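Local coordinates for protein ethylbenzene dehydrogenase alpha-subunit (Aromatoleum aromaticum, PDB 2IVF) that holds a molybdenum atom, an iron/sulfur cluster and the organic groups MGD and MD1, as the alpha-subunit of a molybdopterin oxidoreductase family enzyme, at residues A[294-299]-A[421-426]; A[281-286]-A[298-303]; A[311-316]-A[427-432]. One frame throughout, in Å; residues are numbered along the deposited sequence.

Interaction 1: A[294-299]-A[421-426]; sequences LHVPVR and CGVPVS. With MGD (2-amino-5,6-dimercapto-7-methyl-3,7,8a,9-tetrahydro-8-oxa-1,3,9,10-tetraaza-anthracen-4-one guanosine dinucleotide), chain M.
The guanidinium of R299 lies over the backbone that runs from C421 into G422. One face meets G422 N, 3.6 Å above the plane and offset toward the rim, with C421 C a little farther off on the same face. G422 suits this place because its phi is positive, as the chain leaves the helix, and because without a side chain it lets the flat group settle directly on the main chain. The arginine chain is extended from CG to NE, which sets NE near G422 N; the residue is exposed, and NH1 also makes a weak hydrogen bond to A419 O. The other flat group, the H295 ring, has P297 N off-centre over one face and also meets the F285 ring.

A single backbone bond ties the segments together: R299 N donates to C421 O over 2.8 Å, nearly straight at 161°, with the donor tilted 33° from the carbonyl plane. The same oxygen receives a CA-H contact from V298 CA at 3.4 Å, so the last carbonyl of helix 414-421 is approached by two groups of the loop. P297 centres an inverse gamma turn just before V298.

Beside this polar point V423 supplies the apolar part. Its CG2, anti to the carbonyl carbon, reaches V296 CG1 at 3.5 Å and V298 CG1 at 3.7 Å; the short branched valines pack together in the buried part of the contact without polar atoms to satisfy. The other methyl of V298, CG2, reaches MGD N2 at 3.7 Å. The arrangement belongs to an alpha/beta domain, in which the loop after edge strand 294-296 of a parallel sheet is fastened to a helix-helix junction and borders the nucleotide site.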
loop_
_atom_site.group_PDB
_atom_site.type_symbol
_atom_site.label_atom_id
_atom_site.label_comp_id
_atom_site.label_asym_id
_atom_site.label_seq_id
_atom_site.Cartn_x
_atom_site.Cartn_y
_atom_site.Cartn_z
ATOM N N LEU A 294 10.334 -11.767 -17.102
ATOM C CA LEU A 294 11.691 -12.001 -16.724
ATOM C C LEU A 294 11.962 -11.278 -15.462
ATOM O O LEU A 294 11.546 -10.134 -15.279
ATOM C CB LEU A 294 12.640 -11.419 -17.789
ATOM C CG LEU A 294 12.756 -12.205 -19.116
ATOM C CD1 LEU A 294 13.561 -11.394 -20.124
ATOM C CD2 LEU A 294 13.448 -13.519 -18.834
ATOM N N HIS A 295 12.658 -11.960 -14.599
ATOM C CA HIS A 295 13.340 -11.364 -13.471
ATOM C C HIS A 295 14.827 -11.354 -13.725
ATOM O O HIS A 295 15.464 -12.420 -13.974
ATOM C CB HIS A 295 13.031 -12.204 -12.223
ATOM C CG HIS A 295 13.747 -11.749 -11.018
ATOM N ND1 HIS A 295 14.234 -12.639 -10.093
ATOM C CD2 HIS A 295 14.143 -10.510 -10.609
ATOM C CE1 HIS A 295 14.840 -11.964 -9.127
ATOM N NE2 HIS A 295 14.770 -10.672 -9.404
ATOM N N VAL A 296 15.417 -10.172 -13.582
ATOM C CA VAL A 296 16.852 -10.020 -13.687
ATOM C C VAL A 296 17.360 -9.865 -12.247
ATOM O O VAL A 296 17.153 -8.826 -11.633
ATOM C CB VAL A 296 17.219 -8.808 -14.583
ATOM C CG1 VAL A 296 18.732 -8.525 -14.535
ATOM C CG2 VAL A 296 16.697 -8.981 -16.064
ATOM N N PRO A 297 17.975 -10.938 -11.684
ATOM C CA PRO A 297 18.255 -11.020 -10.267
ATOM C C PRO A 297 19.578 -10.385 -9.918
ATOM O O PRO A 297 20.542 -11.030 -9.457
ATOM C CB PRO A 297 18.232 -12.519 -10.002
ATOM C CG PRO A 297 18.734 -13.106 -11.246
ATOM C CD PRO A 297 18.330 -12.197 -12.377
ATOM N N VAL A 298 19.644 -9.099 -10.123
ATOM C CA VAL A 298 20.924 -8.398 -9.780
ATOM C C VAL A 298 21.337 -8.534 -8.334
ATOM O O VAL A 298 20.507 -8.488 -7.438
ATOM C CB VAL A 298 20.852 -6.908 -10.149
ATOM C CG1 VAL A 298 20.829 -6.757 -11.716
ATOM C CG2 VAL A 298 19.662 -6.207 -9.457
ATOM N N ARG A 299 22.640 -8.673 -8.088
ATOM C CA ARG A 299 23.143 -8.466 -6.748
ATOM C C ARG A 299 22.795 -7.027 -6.338
ATOM O O ARG A 299 22.893 -6.125 -7.161
ATOM C CB ARG A 299 24.642 -8.675 -6.690
ATOM C CG ARG A 299 25.027 -10.118 -6.839
ATOM C CD ARG A 299 26.551 -10.323 -6.747
ATOM N NE ARG A 299 26.809 -11.595 -7.413
ATOM C CZ ARG A 299 27.934 -11.950 -8.020
ATOM N NH1 ARG A 299 29.003 -11.147 -7.990
ATOM N NH2 ARG A 299 27.987 -13.145 -8.634
ATOM N N CYS A 421 27.372 -8.934 -11.480
ATOM C CA CYS A 421 26.017 -8.676 -11.027
ATOM C C CYS A 421 25.157 -9.912 -10.758
ATOM O O CYS A 421 24.002 -9.787 -10.318
ATOM C CB CYS A 421 25.270 -7.797 -12.022
ATOM S SG CYS A 421 24.927 -8.582 -13.650
ATOM N N GLY A 422 25.713 -11.086 -11.017
ATOM C CA GLY A 422 25.008 -12.328 -10.764
ATOM C C GLY A 422 23.892 -12.660 -11.734
ATOM O O GLY A 422 23.178 -13.634 -11.544
ATOM N N VAL A 423 23.757 -11.894 -12.809
ATOM C CA VAL A 423 22.739 -12.182 -13.833
ATOM C C VAL A 423 23.386 -13.142 -14.823
ATOM O O VAL A 423 24.536 -12.935 -15.203
ATOM C CB VAL A 423 22.310 -10.876 -14.520
ATOM C CG1 VAL A 423 21.230 -11.126 -15.581
ATOM C CG2 VAL A 423 21.786 -9.914 -13.469
ATOM N N PRO A 424 22.689 -14.230 -15.206
ATOM C CA PRO A 424 23.278 -15.189 -16.130
ATOM C C PRO A 424 23.669 -14.525 -17.453
ATOM O O PRO A 424 22.981 -13.606 -17.931
ATOM C CB PRO A 424 22.142 -16.225 -16.352
ATOM C CG PRO A 424 21.267 -16.066 -15.245
ATOM C CD PRO A 424 21.334 -14.633 -14.775
ATOM N N VAL A 425 24.784 -14.961 -18.023
ATOM C CA VAL A 425 25.221 -14.539 -19.364
ATOM C C VAL A 425 24.118 -14.578 -20.438
ATOM O O VAL A 425 23.975 -13.637 -21.258
ATOM C CB VAL A 425 26.400 -15.405 -19.824
ATOM C CG1 VAL A 425 26.752 -15.132 -21.280
ATOM C CG2 VAL A 425 27.619 -15.151 -18.896
ATOM N N SER A 426 23.327 -15.642 -20.417
ATOM C CA SER A 426 22.276 -15.846 -21.412
ATOM C C SER A 426 21.304 -14.681 -21.395
ATOM O O SER A 426 20.842 -14.211 -22.428
ATOM C CB SER A 426 21.558 -17.180 -21.165
ATOM O OG SER A 426 21.020 -17.289 -19.834
HETATM P PB MGD M . 10.918 1.428 -3.906
HETATM O O1B MGD M . 9.675 1.099 -3.156
HETATM O O2B MGD M . 12.064 1.877 -3.073
HETATM O O3B MGD M . 10.764 2.488 -5.063
HETATM O O3A MGD M . 8.453 3.548 -4.908
HETATM P PA MGD M . 9.479 2.924 -5.958
HETATM O O1A MGD M . 8.779 1.789 -6.569
HETATM O O2A MGD M . 9.995 3.964 -6.829
HETATM O "O5'" MGD M . 11.397 0.146 -4.750
HETATM C "C5'" MGD M . 11.555 -1.114 -4.080
HETATM C "C4'" MGD M . 12.309 -2.092 -4.977
HETATM O "O4'" MGD M . 13.657 -1.671 -5.130
HETATM C "C3'" MGD M . 12.414 -3.333 -4.123
HETATM O "O3'" MGD M . 11.303 -4.159 -4.452
HETATM C "C2'" MGD M . 13.748 -3.942 -4.574
HETATM O "O2'" MGD M . 13.509 -5.186 -5.257
HETATM C "C1'" MGD M . 14.331 -2.878 -5.519
HETATM N N9 MGD M . 15.783 -2.741 -5.258
HETATM C C8 MGD M . 16.402 -2.484 -4.095
HETATM N N7 MGD M . 17.725 -2.389 -4.274
HETATM C C5 MGD M . 17.938 -2.578 -5.601
HETATM C C6 MGD M . 19.045 -2.637 -6.436
HETATM O O6 MGD M . 20.220 -2.518 -6.066
HETATM N N1 MGD M . 18.816 -2.854 -7.798
HETATM C C2 MGD M . 17.552 -3.048 -8.375
HETATM N N2 MGD M . 17.433 -3.275 -9.729
HETATM N N3 MGD M . 16.496 -2.965 -7.555
HETATM C C4 MGD M . 16.678 -2.765 -6.214
HETATM C C10 MGD M . 8.793 4.633 -4.125
HETATM C C11 MGD M . 7.672 5.640 -4.193
HETATM O O11 MGD M . 6.527 5.021 -3.769
HETATM C C12 MGD M . 7.934 6.947 -3.429
HETATM S S12 MGD M . 9.542 7.648 -3.313
HETATM C C13 MGD M . 6.887 7.595 -2.823
HETATM S S13 MGD M . 7.181 9.081 -1.988
HETATM C C14 MGD M . 5.513 7.021 -2.859
HETATM N N15 MGD M . 5.303 6.342 -1.548
HETATM C C16 MGD M . 4.438 5.237 -1.425
HETATM C C17 MGD M . 4.107 4.678 -0.218
HETATM O O17 MGD M . 4.582 5.114 0.858
HETATM N N18 MGD M . 3.235 3.570 -0.221
HETATM C C19 MGD M . 2.697 3.054 -1.359
HETATM N N19 MGD M . 1.878 1.990 -1.247
HETATM N N20 MGD M . 3.074 3.606 -2.522
HETATM C C21 MGD M . 3.884 4.676 -2.570
HETATM N N22 MGD M . 4.245 5.233 -3.793
HETATM C C23 MGD M . 5.469 5.954 -3.989
#

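Interaction 2: A[281-286]-A[298-303]; sequences IAPDFN and VRVGSD. With MGD (2-amino-5,6-dimercapto-7-methyl-3,7,8a,9-tetrahydro-8-oxa-1,3,9,10-tetraaza-anthracen-4-one guanosine dinucleotide), chain M.
P283 and V298 meet where two loops close on the guanine of MGD. P283 CA makes a bent CA-H...O contact with V298 O at 3.0 Å, and this carbonyl also accepts a hydrogen bond from Q912 NE2. The proline ring crosses V300 at a slant, with CB 3.7 Å from V300 CG2, while its CD stands over the base, 3.3 Å from MGD C4. A rigid ring is well suited here, since its CD and CG lay hydrocarbon over the purine face. I281 uses its branch methyl: CG2 touches V298 CG1 at 3.6 Å and also packs against D303 OD2.

In D303, the first residue of helix 303-316, chi1 of -63° sets CG anti to the carbonyl carbon, beside the backbone N, and from there both carboxylate oxygens face the base. OD1 accepts from MGD N1 at 2.8 Å in an almost straight bond (176°), and OD2 from MGD N2 at 2.6 Å. N2 gives a second hydrogen bond to I281 O, so its donors are shared by the two segments. In D284, CG stands between the backbone N and the carbonyl carbon (chi1 53°), and OD1 takes the hydrogen bond of the ribose hydroxyl O2' at 2.7 Å. N286 ND2 donates to the neighbouring O3'.

G301 is the positive-phi corner of a type II turn from R299 to S302, a position glycine adopts easily, and its N donates to MGD O6 at 2.8 Å. R299 O accepts hydrogen bonds from both N and OG of S302, which steadies this turn.

The two segments exchange no hydrogen bond directly; beyond their packing, MGD joins them by hydrogen bonds. Acceptors opposite N1 and N2 and a donor opposite O6 match the pattern of guanine, and the nearby carboxylate would probably polarise the N-H groups of the base.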
loop_
_atom_site.group_PDB
_atom_site.type_symbol
_atom_site.label_atom_id
_atom_site.label_comp_id
_atom_site.label_asym_id
_atom_site.label_seq_id
_atom_site.Cartn_x
_atom_site.Cartn_y
_atom_site.Cartn_z
ATOM N N ILE A 281 13.970 -5.828 -12.896
ATOM C CA ILE A 281 15.349 -5.892 -12.432
ATOM C C ILE A 281 15.292 -5.577 -10.935
ATOM O O ILE A 281 14.980 -4.446 -10.522
ATOM C CB ILE A 281 16.274 -4.891 -13.150
ATOM C CG1 ILE A 281 16.176 -5.039 -14.651
ATOM C CG2 ILE A 281 17.728 -5.088 -12.656
ATOM C CD1 ILE A 281 16.958 -3.970 -15.420
ATOM N N ALA A 282 15.544 -6.603 -10.122
ATOM C CA ALA A 282 15.442 -6.503 -8.683
ATOM C C ALA A 282 16.334 -7.589 -8.093
ATOM O O ALA A 282 16.411 -8.701 -8.647
ATOM C CB ALA A 282 13.991 -6.703 -8.202
ATOM N N PRO A 283 16.900 -7.326 -6.934
ATOM C CA PRO A 283 17.684 -8.384 -6.303
ATOM C C PRO A 283 16.797 -9.537 -5.868
ATOM O O PRO A 283 17.160 -10.697 -6.090
ATOM C CB PRO A 283 18.377 -7.693 -5.134
ATOM C CG PRO A 283 17.805 -6.371 -5.044
ATOM C CD PRO A 283 16.938 -6.066 -6.201
ATOM N N ASP A 284 15.635 -9.210 -5.327
ATOM C CA ASP A 284 14.628 -10.183 -4.938
ATOM C C ASP A 284 13.635 -10.370 -6.062
ATOM O O ASP A 284 13.408 -9.480 -6.893
ATOM C CB ASP A 284 13.913 -9.785 -3.647
ATOM C CG ASP A 284 13.326 -8.360 -3.687
ATOM O OD1 ASP A 284 14.082 -7.427 -3.953
ATOM O OD2 ASP A 284 12.136 -8.200 -3.393
ATOM N N PHE A 285 13.028 -11.536 -6.096
ATOM C CA PHE A 285 11.892 -11.777 -7.007
ATOM C C PHE A 285 10.743 -11.014 -6.395
ATOM O O PHE A 285 9.955 -11.571 -5.660
ATOM C CB PHE A 285 11.606 -13.284 -7.069
ATOM C CG PHE A 285 10.612 -13.708 -8.121
ATOM C CD1 PHE A 285 10.866 -13.502 -9.475
ATOM C CD2 PHE A 285 9.464 -14.372 -7.758
ATOM C CE1 PHE A 285 9.959 -13.940 -10.439
ATOM C CE2 PHE A 285 8.568 -14.821 -8.729
ATOM C CZ PHE A 285 8.821 -14.615 -10.047
ATOM N N ASN A 286 10.656 -9.713 -6.704
ATOM C CA ASN A 286 9.897 -8.770 -5.892
ATOM C C ASN A 286 8.385 -8.799 -6.193
ATOM O O ASN A 286 7.932 -9.565 -7.064
ATOM C CB ASN A 286 10.577 -7.369 -5.973
ATOM C CG ASN A 286 10.069 -6.497 -7.106
ATOM O OD1 ASN A 286 9.288 -6.926 -7.941
ATOM N ND2 ASN A 286 10.556 -5.241 -7.151
ATOM N N VAL A 298 19.644 -9.099 -10.123
ATOM C CA VAL A 298 20.924 -8.398 -9.780
ATOM C C VAL A 298 21.337 -8.534 -8.334
ATOM O O VAL A 298 20.507 -8.488 -7.438
ATOM C CB VAL A 298 20.852 -6.908 -10.149
ATOM C CG1 VAL A 298 20.829 -6.757 -11.716
ATOM C CG2 VAL A 298 19.662 -6.207 -9.457
ATOM N N ARG A 299 22.640 -8.673 -8.088
ATOM C CA ARG A 299 23.143 -8.466 -6.748
ATOM C C ARG A 299 22.795 -7.027 -6.338
ATOM O O ARG A 299 22.893 -6.125 -7.161
ATOM C CB ARG A 299 24.642 -8.675 -6.690
ATOM C CG ARG A 299 25.027 -10.118 -6.839
ATOM C CD ARG A 299 26.551 -10.323 -6.747
ATOM N NE ARG A 299 26.809 -11.595 -7.413
ATOM C CZ ARG A 299 27.934 -11.950 -8.020
ATOM N NH1 ARG A 299 29.003 -11.147 -7.990
ATOM N NH2 ARG A 299 27.987 -13.145 -8.634
ATOM N N VAL A 300 22.403 -6.828 -5.080
ATOM C CA VAL A 300 22.066 -5.479 -4.585
ATOM C C VAL A 300 23.173 -4.523 -5.008
ATOM O O VAL A 300 24.311 -4.799 -4.756
ATOM C CB VAL A 300 21.929 -5.448 -3.067
ATOM C CG1 VAL A 300 21.661 -4.047 -2.622
ATOM C CG2 VAL A 300 20.817 -6.433 -2.608
ATOM N N GLY A 301 22.816 -3.425 -5.688
ATOM C CA GLY A 301 23.752 -2.394 -6.066
ATOM C C GLY A 301 24.617 -2.625 -7.294
ATOM O O GLY A 301 25.457 -1.790 -7.610
ATOM N N SER A 302 24.426 -3.753 -7.979
ATOM C CA SER A 302 25.262 -4.113 -9.100
ATOM C C SER A 302 24.701 -3.784 -10.477
ATOM O O SER A 302 25.282 -4.247 -11.481
ATOM C CB SER A 302 25.573 -5.612 -9.072
ATOM O OG SER A 302 24.410 -6.383 -9.295
ATOM N N ASP A 303 23.581 -3.054 -10.539
ATOM C CA ASP A 303 22.913 -2.789 -11.804
ATOM C C ASP A 303 23.781 -2.215 -12.919
ATOM O O ASP A 303 23.539 -2.495 -14.099
ATOM C CB ASP A 303 21.726 -1.853 -11.608
ATOM C CG ASP A 303 20.657 -2.435 -10.723
ATOM O OD1 ASP A 303 20.979 -2.908 -9.598
ATOM O OD2 ASP A 303 19.475 -2.348 -11.115
HETATM P PB MGD M . 10.918 1.428 -3.906
HETATM O O1B MGD M . 9.675 1.099 -3.156
HETATM O O2B MGD M . 12.064 1.877 -3.073
HETATM O O3B MGD M . 10.764 2.488 -5.063
HETATM O O3A MGD M . 8.453 3.548 -4.908
HETATM P PA MGD M . 9.479 2.924 -5.958
HETATM O O1A MGD M . 8.779 1.789 -6.569
HETATM O O2A MGD M . 9.995 3.964 -6.829
HETATM O "O5'" MGD M . 11.397 0.146 -4.750
HETATM C "C5'" MGD M . 11.555 -1.114 -4.080
HETATM C "C4'" MGD M . 12.309 -2.092 -4.977
HETATM O "O4'" MGD M . 13.657 -1.671 -5.130
HETATM C "C3'" MGD M . 12.414 -3.333 -4.123
HETATM O "O3'" MGD M . 11.303 -4.159 -4.452
HETATM C "C2'" MGD M . 13.748 -3.942 -4.574
HETATM O "O2'" MGD M . 13.509 -5.186 -5.257
HETATM C "C1'" MGD M . 14.331 -2.878 -5.519
HETATM N N9 MGD M . 15.783 -2.741 -5.258
HETATM C C8 MGD M . 16.402 -2.484 -4.095
HETATM N N7 MGD M . 17.725 -2.389 -4.274
HETATM C C5 MGD M . 17.938 -2.578 -5.601
HETATM C C6 MGD M . 19.045 -2.637 -6.436
HETATM O O6 MGD M . 20.220 -2.518 -6.066
HETATM N N1 MGD M . 18.816 -2.854 -7.798
HETATM C C2 MGD M . 17.552 -3.048 -8.375
HETATM N N2 MGD M . 17.433 -3.275 -9.729
HETATM N N3 MGD M . 16.496 -2.965 -7.555
HETATM C C4 MGD M . 16.678 -2.765 -6.214
HETATM C C10 MGD M . 8.793 4.633 -4.125
HETATM C C11 MGD M . 7.672 5.640 -4.193
HETATM O O11 MGD M . 6.527 5.021 -3.769
HETATM C C12 MGD M . 7.934 6.947 -3.429
HETATM S S12 MGD M . 9.542 7.648 -3.313
HETATM C C13 MGD M . 6.887 7.595 -2.823
HETATM S S13 MGD M . 7.181 9.081 -1.988
HETATM C C14 MGD M . 5.513 7.021 -2.859
HETATM N N15 MGD M . 5.303 6.342 -1.548
HETATM C C16 MGD M . 4.438 5.237 -1.425
HETATM C C17 MGD M . 4.107 4.678 -0.218
HETATM O O17 MGD M . 4.582 5.114 0.858
HETATM N N18 MGD M . 3.235 3.570 -0.221
HETATM C C19 MGD M . 2.697 3.054 -1.359
HETATM N N19 MGD M . 1.878 1.990 -1.247
HETATM N N20 MGD M . 3.074 3.606 -2.522
HETATM C C21 MGD M . 3.884 4.676 -2.570
HETATM N N22 MGD M . 4.245 5.233 -3.793
HETATM C C23 MGD M . 5.469 5.954 -3.989
#

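Interaction 3: A[311-316]-A[427-432]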
loop_
_atom_site.group_PDB
_atom_site.type_symbol
_atom_site.label_atom_id
_atom_site.label_comp_id
_atom_site.label_asym_id
_atom_site.label_seq_id
_atom_site.Cartn_x
_atom_site.Cartn_y
_atom_site.Cartn_z
ATOM N N SER A 311 25.295 -2.896 -22.904
ATOM C CA SER A 311 25.913 -1.967 -23.825
ATOM C C SER A 311 27.036 -2.633 -24.573
ATOM O O SER A 311 27.219 -2.385 -25.764
ATOM C CB SER A 311 26.454 -0.770 -23.076
ATOM O OG SER A 311 25.411 -0.123 -22.373
ATOM N N GLN A 312 27.820 -3.468 -23.875
ATOM C CA GLN A 312 28.902 -4.182 -24.498
ATOM C C GLN A 312 28.372 -5.099 -25.583
ATOM O O GLN A 312 28.958 -5.202 -26.653
ATOM C CB GLN A 312 29.704 -4.976 -23.473
ATOM C CG GLN A 312 31.047 -5.475 -23.986
ATOM C CD GLN A 312 31.011 -6.763 -24.811
ATOM O OE1 GLN A 312 31.979 -7.058 -25.521
ATOM N NE2 GLN A 312 29.909 -7.512 -24.742
ATOM N N VAL A 313 27.243 -5.726 -25.319
ATOM C CA VAL A 313 26.601 -6.592 -26.309
ATOM C C VAL A 313 26.246 -5.830 -27.582
ATOM O O VAL A 313 26.606 -6.250 -28.688
ATOM C CB VAL A 313 25.400 -7.303 -25.721
ATOM C CG1 VAL A 313 24.534 -7.983 -26.835
ATOM C CG2 VAL A 313 25.847 -8.308 -24.702
ATOM N N MET A 314 25.555 -4.699 -27.424
ATOM C CA MET A 314 25.126 -3.909 -28.542
ATOM C C MET A 314 26.291 -3.345 -29.306
ATOM O O MET A 314 26.215 -3.220 -30.519
ATOM C CB MET A 314 24.234 -2.753 -28.082
ATOM C CG MET A 314 22.951 -3.175 -27.436
ATOM S SD MET A 314 21.833 -1.773 -27.178
ATOM C CE MET A 314 22.304 -1.270 -25.543
ATOM N N ILE A 315 27.362 -2.983 -28.616
ATOM C CA ILE A 315 28.532 -2.464 -29.331
ATOM C C ILE A 315 29.241 -3.612 -30.046
ATOM O O ILE A 315 29.466 -3.547 -31.255
ATOM C CB ILE A 315 29.441 -1.636 -28.390
ATOM C CG1 ILE A 315 28.701 -0.329 -28.023
ATOM C CG2 ILE A 315 30.837 -1.362 -29.021
ATOM C CD1 ILE A 315 29.381 0.494 -26.970
ATOM N N ASP A 316 29.554 -4.677 -29.324
ATOM C CA ASP A 316 30.318 -5.775 -29.890
ATOM C C ASP A 316 29.607 -6.448 -31.084
ATOM O O ASP A 316 30.247 -6.854 -32.058
ATOM C CB ASP A 316 30.562 -6.792 -28.785
ATOM C CG ASP A 316 31.598 -7.820 -29.148
ATOM O OD1 ASP A 316 32.630 -7.455 -29.742
ATOM O OD2 ASP A 316 31.391 -8.999 -28.802
ATOM N N LEU A 427 20.997 -14.217 -20.199
ATOM C CA LEU A 427 20.025 -13.154 -20.013
ATOM C C LEU A 427 20.604 -11.769 -20.345
ATOM O O LEU A 427 19.922 -10.898 -20.871
ATOM C CB LEU A 427 19.519 -13.228 -18.561
ATOM C CG LEU A 427 18.294 -12.449 -18.155
ATOM C CD1 LEU A 427 17.147 -12.555 -19.240
ATOM C CD2 LEU A 427 17.813 -12.877 -16.762
ATOM N N ILE A 428 21.857 -11.552 -19.991
ATOM C CA ILE A 428 22.575 -10.355 -20.411
ATOM C C ILE A 428 22.581 -10.258 -21.955
ATOM O O ILE A 428 22.216 -9.215 -22.541
ATOM C CB ILE A 428 23.998 -10.364 -19.877
ATOM C CG1 ILE A 428 23.975 -10.259 -18.333
ATOM C CG2 ILE A 428 24.822 -9.229 -20.572
ATOM C CD1 ILE A 428 25.415 -10.225 -17.618
ATOM N N ARG A 429 22.940 -11.356 -22.612
ATOM C CA ARG A 429 23.016 -11.349 -24.075
ATOM C C ARG A 429 21.631 -11.207 -24.697
ATOM O O ARG A 429 21.452 -10.409 -25.625
ATOM C CB ARG A 429 23.740 -12.583 -24.600
ATOM C CG ARG A 429 24.374 -12.356 -25.976
ATOM C CD ARG A 429 25.445 -13.345 -26.304
ATOM N NE ARG A 429 26.775 -13.013 -25.813
ATOM C CZ ARG A 429 27.574 -13.863 -25.161
ATOM N NH1 ARG A 429 27.185 -15.108 -24.848
ATOM N NH2 ARG A 429 28.779 -13.454 -24.794
ATOM N N GLU A 430 20.643 -11.947 -24.179
ATOM C CA GLU A 430 19.274 -11.816 -24.679
ATOM C C GLU A 430 18.712 -10.398 -24.574
ATOM O O GLU A 430 18.134 -9.880 -25.527
ATOM C CB GLU A 430 18.321 -12.737 -23.933
ATOM C CG GLU A 430 16.891 -12.690 -24.471
ATOM C CD GLU A 430 15.977 -13.661 -23.718
ATOM O OE1 GLU A 430 16.475 -14.748 -23.352
ATOM O OE2 GLU A 430 14.814 -13.294 -23.504
ATOM N N LEU A 431 18.858 -9.793 -23.403
ATOM C CA LEU A 431 18.370 -8.460 -23.191
ATOM C C LEU A 431 19.182 -7.380 -23.912
ATOM O O LEU A 431 18.611 -6.352 -24.317
ATOM C CB LEU A 431 18.214 -8.159 -21.701
ATOM C CG LEU A 431 17.072 -8.953 -21.036
ATOM C CD1 LEU A 431 17.056 -8.850 -19.464
ATOM C CD2 LEU A 431 15.673 -8.568 -21.629
ATOM N N GLY A 432 20.487 -7.593 -24.071
ATOM C CA GLY A 432 21.311 -6.722 -24.925
ATOM C C GLY A 432 20.724 -6.606 -26.308
ATOM O O GLY A 432 20.554 -5.505 -26.858
#
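I428 O, which accepts the backbone hydrogen bond of G432 N at 2.8 Å, has V313 CG2 of the facing helix nearby, 4.3 Å away. The bond belongs to the helix itself, and the valine methyl merely rests beside it; no hydrogen bond passes between the two segments.

V313 carries the contact. Its side chain starts toward the other helix and forks. CG1, anti to the backbone N (chi1 168°), meets the G432 backbone, 4.0 Å from its CA, and lies near R429 O. CG2 turns toward I428, 4.4 Å from that residue's own CG2. G432 fits because CG1 occupies the space into which a side chain at this position would begin; bare backbone lets V313 and G432 bring their CA atoms to 5.5 Å. The compact, branched valine in turn covers the glycine surface on a short stem.

M314 adds its CG, 3.4 Å from G432 O, with its SD somewhat farther from the same oxygen. CG is anti to the carbonyl carbon, the flexible thioether chain bends at chi3, and the side chain also packs on A464 of helix 454-467. The helix axes come within 8.6 Å and cross at -60°, a close approach that the glycine permits.

Toward the outside, the aliphatic CG of R429 approaches V313 CG1, while its NH2 goes to a salt bridge with E415. D316 OD2 remains 6.5 Å from R429 NH2, so those opposite charges are near but unbonded. P414 packs against V313, I428 and R429. The chemistry is therefore that of hydrocarbon fitted to backbone: the helices hold by shape and burial, and the guanidinium of R429 finds its partner, E415, outside the two segments.

All three contacts lie on one side of the chain's centre, within the molybdopterin oxidoreductase part of the sequence. The chain runs from strand 277-281 to strand 294-296 and helix 303-316, returning much later with helices 414-421 and 425-437; interaction 2 closes before interaction 3 opens, whereas the segments of 1 and 3 interleave. Interactions 1 and 2, centres 8 Å apart, share V298 and R299 and both touch MGD. Interaction 3 lies 13 Å from interaction 1, joined to it by helix 425-437, whose L431 packs on V296, and 18 Å from interaction 2, without touching it. In space the contacts lead from the guanine site, past the edge of the four-stranded parallel sheet, to helices beside it.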